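Local structure of erythrocyte membrane protein 1 (Plasmodium falciparum, 2XU0) at residues N184-C189 against N438-H443; F279-G282 against T286-F289. The protein probably binds receptors on the host cell surface through domains that include, in this chain, the N-terminal segment and first Duffy-binding-like domain involved in red-cell rosetting. The protein carries 10 engineered substitutions. All coordinates share one frame; numbering follows the deposited sequence.

Contact 1: N184-C189 against N438-H443; sequences NKAGIC and NGKHCH. Engineered in segment 184-189: Ala-186 (natural residue Ser).
A single lysine tip set against the first turn of a helix makes this sparse, partly buried contact, in which Lys-440 spans the gap between the start of helix 186-204 and the short, weakly bonded helical turn 440-443. The backbones stay well apart, with Gly-187 CA and Lys-440 CA 9.6 Å from each other, so a long side chain is needed to cover the distance. Lys-440 runs out from CG, which lies anti to the backbone N (chi1 -169°), and bends at chi3. Its NZ ends 4.1 Å from CB of Ala-186, an engineered residue that is Ser in the natural sequence, and 4.3 Å from N of Gly-187. Both are loose approaches, and no hydrogen bond joins the segments. Positive charge at a helix N-terminus is probably not favourable in itself, but Lys-440 also packs on Glu-17 and Glu-321, acids that may offset it; Glu-321 OE1 accepts His-441 N at the start of the turn. Each segment is tied down separately, through the disulfides Cys-189 to Cys-295 and Cys-442 to Cys-324. The arrangement is plain packing between the start of helix 186-204 and this turn, at a point where the two Duffy-binding-like family regions come close.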
loop_
_atom_site.group_PDB
_atom_site.type_symbol
_atom_site.label_atom_id
_atom_site.label_comp_id
_atom_site.label_asym_id
_atom_site.label_seq_id
_atom_site.Cartn_x
_atom_site.Cartn_y
_atom_site.Cartn_z
ATOM N N ASN A 184 16.975 -7.495 -8.890
ATOM C CA ASN A 184 16.234 -6.406 -9.529
ATOM C C ASN A 184 15.260 -5.927 -8.435
ATOM O O ASN A 184 14.545 -6.738 -7.853
ATOM C CB ASN A 184 15.483 -6.897 -10.787
ATOM C CG ASN A 184 14.654 -5.841 -11.463
ATOM O OD1 ASN A 184 13.614 -5.422 -10.944
ATOM N ND2 ASN A 184 15.051 -5.436 -12.677
ATOM N N LYS A 185 15.297 -4.642 -8.104
ATOM C CA LYS A 185 14.505 -4.080 -6.994
ATOM C C LYS A 185 13.028 -3.825 -7.379
ATOM O O LYS A 185 12.554 -2.679 -7.375
ATOM C CB LYS A 185 15.212 -2.829 -6.461
ATOM C CG LYS A 185 16.559 -3.134 -5.802
ATOM C CD LYS A 185 17.480 -1.924 -5.972
ATOM C CE LYS A 185 18.895 -2.219 -5.556
ATOM N NZ LYS A 185 19.780 -1.035 -5.706
ATOM N N ALA A 186 12.321 -4.905 -7.775
ATOM C CA ALA A 186 10.913 -4.868 -8.213
ATOM C C ALA A 186 10.011 -4.300 -7.128
ATOM O O ALA A 186 9.044 -3.621 -7.459
ATOM C CB ALA A 186 10.434 -6.254 -8.600
ATOM N N GLY A 187 10.382 -4.547 -5.860
ATOM C CA GLY A 187 9.676 -4.075 -4.668
ATOM C C GLY A 187 9.529 -2.566 -4.620
ATOM O O GLY A 187 8.505 -2.073 -4.170
ATOM N N ILE A 188 10.547 -1.829 -5.105
ATOM C CA ILE A 188 10.569 -0.363 -5.160
ATOM C C ILE A 188 9.561 0.123 -6.198
ATOM O O ILE A 188 8.831 1.077 -5.938
ATOM C CB ILE A 188 12.013 0.158 -5.468
ATOM C CG1 ILE A 188 13.000 -0.209 -4.334
ATOM C CG2 ILE A 188 12.007 1.661 -5.790
ATOM C CD1 ILE A 188 14.487 0.446 -4.445
ATOM N N CYS A 189 9.549 -0.521 -7.399
ATOM C CA CYS A 189 8.607 -0.212 -8.474
ATOM C C CYS A 189 7.142 -0.383 -7.961
ATOM O O CYS A 189 6.302 0.457 -8.253
ATOM C CB CYS A 189 8.896 -1.086 -9.701
ATOM S SG CYS A 189 10.571 -0.865 -10.374
ATOM N N ASN A 438 -2.245 -14.760 -0.757
ATOM C CA ASN A 438 -1.417 -15.025 -1.935
ATOM C C ASN A 438 -0.402 -13.969 -2.262
ATOM O O ASN A 438 0.286 -14.128 -3.258
ATOM C CB ASN A 438 -2.311 -15.240 -3.150
ATOM C CG ASN A 438 -3.131 -16.485 -3.097
ATOM O OD1 ASN A 438 -2.737 -17.474 -2.493
ATOM N ND2 ASN A 438 -4.278 -16.456 -3.762
ATOM N N GLY A 439 -0.339 -12.891 -1.482
ATOM C CA GLY A 439 0.591 -11.798 -1.752
ATOM C C GLY A 439 2.048 -12.197 -1.705
ATOM O O GLY A 439 2.390 -13.198 -1.079
ATOM N N LYS A 440 2.925 -11.423 -2.354
ATOM C CA LYS A 440 4.370 -11.714 -2.367
ATOM C C LYS A 440 4.918 -12.030 -0.943
ATOM O O LYS A 440 5.465 -13.119 -0.702
ATOM C CB LYS A 440 5.136 -10.548 -3.016
ATOM C CG LYS A 440 6.606 -10.841 -3.333
ATOM C CD LYS A 440 7.364 -9.583 -3.777
ATOM C CE LYS A 440 7.445 -9.460 -5.280
ATOM N NZ LYS A 440 8.336 -8.339 -5.705
ATOM N N HIS A 441 4.714 -11.104 -0.010
ATOM C CA HIS A 441 5.201 -11.231 1.365
ATOM C C HIS A 441 4.382 -12.231 2.148
ATOM O O HIS A 441 4.952 -13.071 2.833
ATOM C CB HIS A 441 5.219 -9.862 2.067
ATOM C CG HIS A 441 6.245 -8.926 1.519
ATOM N ND1 HIS A 441 7.585 -9.067 1.824
ATOM C CD2 HIS A 441 6.100 -7.863 0.696
ATOM C CE1 HIS A 441 8.210 -8.098 1.171
ATOM N NE2 HIS A 441 7.359 -7.339 0.499
ATOM N N CYS A 442 3.043 -12.193 2.010
ATOM C CA CYS A 442 2.173 -13.116 2.762
ATOM C C CYS A 442 2.273 -14.597 2.422
ATOM O O CYS A 442 2.168 -15.426 3.326
ATOM C CB CYS A 442 0.735 -12.626 2.773
ATOM S SG CYS A 442 0.524 -11.008 3.569
ATOM N N HIS A 443 2.443 -14.936 1.137
ATOM C CA HIS A 443 2.496 -16.334 0.704
ATOM C C HIS A 443 3.808 -17.041 1.029
ATOM O O HIS A 443 3.824 -18.262 1.168
ATOM C CB HIS A 443 2.165 -16.444 -0.782
ATOM C CG HIS A 443 1.675 -17.791 -1.206
ATOM N ND1 HIS A 443 2.311 -18.504 -2.209
ATOM C CD2 HIS A 443 0.606 -18.502 -0.775
ATOM C CE1 HIS A 443 1.618 -19.626 -2.347
ATOM N NE2 HIS A 443 0.581 -19.667 -1.510
#

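Contact 2: F279-G282 against T286-F289; sequences FRKG and TLHF
Arg-280 and His-288 form the hydrogen-bonded pair of two short antiparallel strands, 279-281 and 287-289. Arg-280 N donates to His-288 O at 3.0 Å, tilted from the carbonyl plane, while His-288 N returns a 2.7 Å bond that meets the Arg-280 carbonyl almost head-on (173° at O). Beyond the strands Gly-282 N bonds Thr-286 O at 2.8 Å; that oxygen also receives a CA-H...O contact from Lys-281. Lacking a side chain, Gly-282 suits the nearby imidazole edge, its N 3.8 Å from His-288 CD2. With CG between its backbone N and carbonyl carbon (chi1 48°) and a bend at chi3, Arg-280 carries its guanidinium across the histidine, the planes 10° apart and NH2 3.5 Å from His-288 CD2. The arginine is long enough to lie so and still bond Asn-28 OD1 through NH2. On the other face, Leu-287 CD1 meets the edge of the Phe-279 ring at 4.3 Å, and Phe-289 CB approaches Phe-279 CD1 obliquely at 3.9 Å. Lys-281 passes Leu-287 before NZ bonds the carbonyls of Leu-15 and Glu-17. This is a two-stranded beta hairpin; the backbone of strand 279-281 is hydrogen-bonded to side chains of helix 22-39 (Arg-23, Asn-24, Asn-28).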
loop_
_atom_site.group_PDB
_atom_site.type_symbol
_atom_site.label_atom_id
_atom_site.label_comp_id
_atom_site.label_asym_id
_atom_site.label_seq_id
_atom_site.Cartn_x
_atom_site.Cartn_y
_atom_site.Cartn_z
ATOM N N PHE A 279 6.809 -5.735 -12.294
ATOM C CA PHE A 279 6.368 -7.027 -12.794
ATOM C C PHE A 279 4.958 -7.303 -12.331
ATOM O O PHE A 279 4.628 -7.073 -11.162
ATOM C CB PHE A 279 7.278 -8.170 -12.289
ATOM C CG PHE A 279 8.725 -8.136 -12.714
ATOM C CD1 PHE A 279 9.196 -8.993 -13.701
ATOM C CD2 PHE A 279 9.636 -7.296 -12.079
ATOM C CE1 PHE A 279 10.552 -9.007 -14.047
ATOM C CE2 PHE A 279 10.989 -7.296 -12.442
ATOM C CZ PHE A 279 11.436 -8.148 -13.429
ATOM N N ARG A 280 4.144 -7.865 -13.224
ATOM C CA ARG A 280 2.771 -8.287 -12.922
ATOM C C ARG A 280 2.399 -9.455 -13.815
ATOM O O ARG A 280 3.023 -9.634 -14.866
ATOM C CB ARG A 280 1.752 -7.126 -13.021
ATOM C CG ARG A 280 1.850 -6.284 -14.288
ATOM C CD ARG A 280 0.578 -5.517 -14.554
ATOM N NE ARG A 280 -0.473 -6.441 -14.957
ATOM C CZ ARG A 280 -0.793 -6.712 -16.213
ATOM N NH1 ARG A 280 -0.201 -6.065 -17.212
ATOM N NH2 ARG A 280 -1.731 -7.601 -16.483
ATOM N N LYS A 281 1.443 -10.286 -13.373
ATOM C CA LYS A 281 1.007 -11.465 -14.117
ATOM C C LYS A 281 -0.424 -11.358 -14.546
ATOM O O LYS A 281 -1.234 -10.770 -13.839
ATOM C CB LYS A 281 1.182 -12.757 -13.301
ATOM C CG LYS A 281 2.638 -13.075 -13.016
ATOM C CD LYS A 281 2.788 -14.369 -12.283
ATOM C CE LYS A 281 4.236 -14.571 -11.905
ATOM N NZ LYS A 281 4.396 -15.776 -11.060
ATOM N N GLY A 282 -0.725 -11.935 -15.703
ATOM C CA GLY A 282 -2.087 -12.041 -16.197
ATOM C C GLY A 282 -2.778 -13.195 -15.511
ATOM O O GLY A 282 -2.141 -13.999 -14.824
ATOM N N THR A 286 0.786 -15.392 -17.596
ATOM C CA THR A 286 1.682 -14.661 -18.505
ATOM C C THR A 286 2.339 -13.514 -17.733
ATOM O O THR A 286 1.649 -12.779 -17.029
ATOM C CB THR A 286 0.917 -14.176 -19.745
ATOM O OG1 THR A 286 0.413 -15.330 -20.420
ATOM C CG2 THR A 286 1.785 -13.376 -20.709
ATOM N N LEU A 287 3.673 -13.397 -17.844
ATOM C CA LEU A 287 4.473 -12.355 -17.183
ATOM C C LEU A 287 4.503 -11.059 -17.999
ATOM O O LEU A 287 4.826 -11.096 -19.190
ATOM C CB LEU A 287 5.889 -12.893 -16.950
ATOM C CG LEU A 287 6.827 -12.131 -16.014
ATOM C CD1 LEU A 287 6.310 -12.140 -14.516
ATOM C CD2 LEU A 287 8.207 -12.759 -16.064
ATOM N N HIS A 288 4.134 -9.922 -17.358
ATOM C CA HIS A 288 4.165 -8.569 -17.936
ATOM C C HIS A 288 5.192 -7.748 -17.138
ATOM O O HIS A 288 5.346 -7.942 -15.924
ATOM C CB HIS A 288 2.793 -7.930 -17.958
ATOM C CG HIS A 288 1.767 -8.770 -18.670
ATOM N ND1 HIS A 288 1.752 -8.881 -20.053
ATOM C CD2 HIS A 288 0.735 -9.492 -18.166
ATOM C CE1 HIS A 288 0.721 -9.659 -20.342
ATOM N NE2 HIS A 288 0.080 -10.054 -19.239
ATOM N N PHE A 289 5.997 -6.949 -17.837
ATOM C CA PHE A 289 7.118 -6.269 -17.183
ATOM C C PHE A 289 7.585 -5.072 -17.946
ATOM O O PHE A 289 7.480 -5.065 -19.161
ATOM C CB PHE A 289 8.328 -7.245 -17.063
ATOM C CG PHE A 289 8.626 -8.020 -18.340
ATOM C CD1 PHE A 289 9.626 -7.599 -19.216
ATOM C CD2 PHE A 289 7.898 -9.167 -18.668
ATOM C CE1 PHE A 289 9.901 -8.315 -20.385
ATOM C CE2 PHE A 289 8.146 -9.860 -19.856
ATOM C CZ PHE A 289 9.147 -9.433 -20.705
#

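How the contacts relate
The centres of the two contacts lie 13 Å apart, and the contacts touch directly: Phe-279 CD2 lies 3.7 Å from Ala-186 CB, and Phe-279 CE2 3.6 Å from Asn-184 OD1. Along the chain, 184-189 comes first, then the two hairpin strands, and 438-443 last, so contact 2 is a local pairing within the long excursion that contact 1 spans. The hairpin and the start of helix 186-204 belong to the Duffy binding domain, whereas 438-443 belongs to the C-terminal subdomain. Helix 13-16 meets Ala-186 and Lys-440, Glu-17 meets Lys-440 and Lys-281, and helix 22-39 lies against the hairpin. This is consistent with the N-terminal segment packing against both regions.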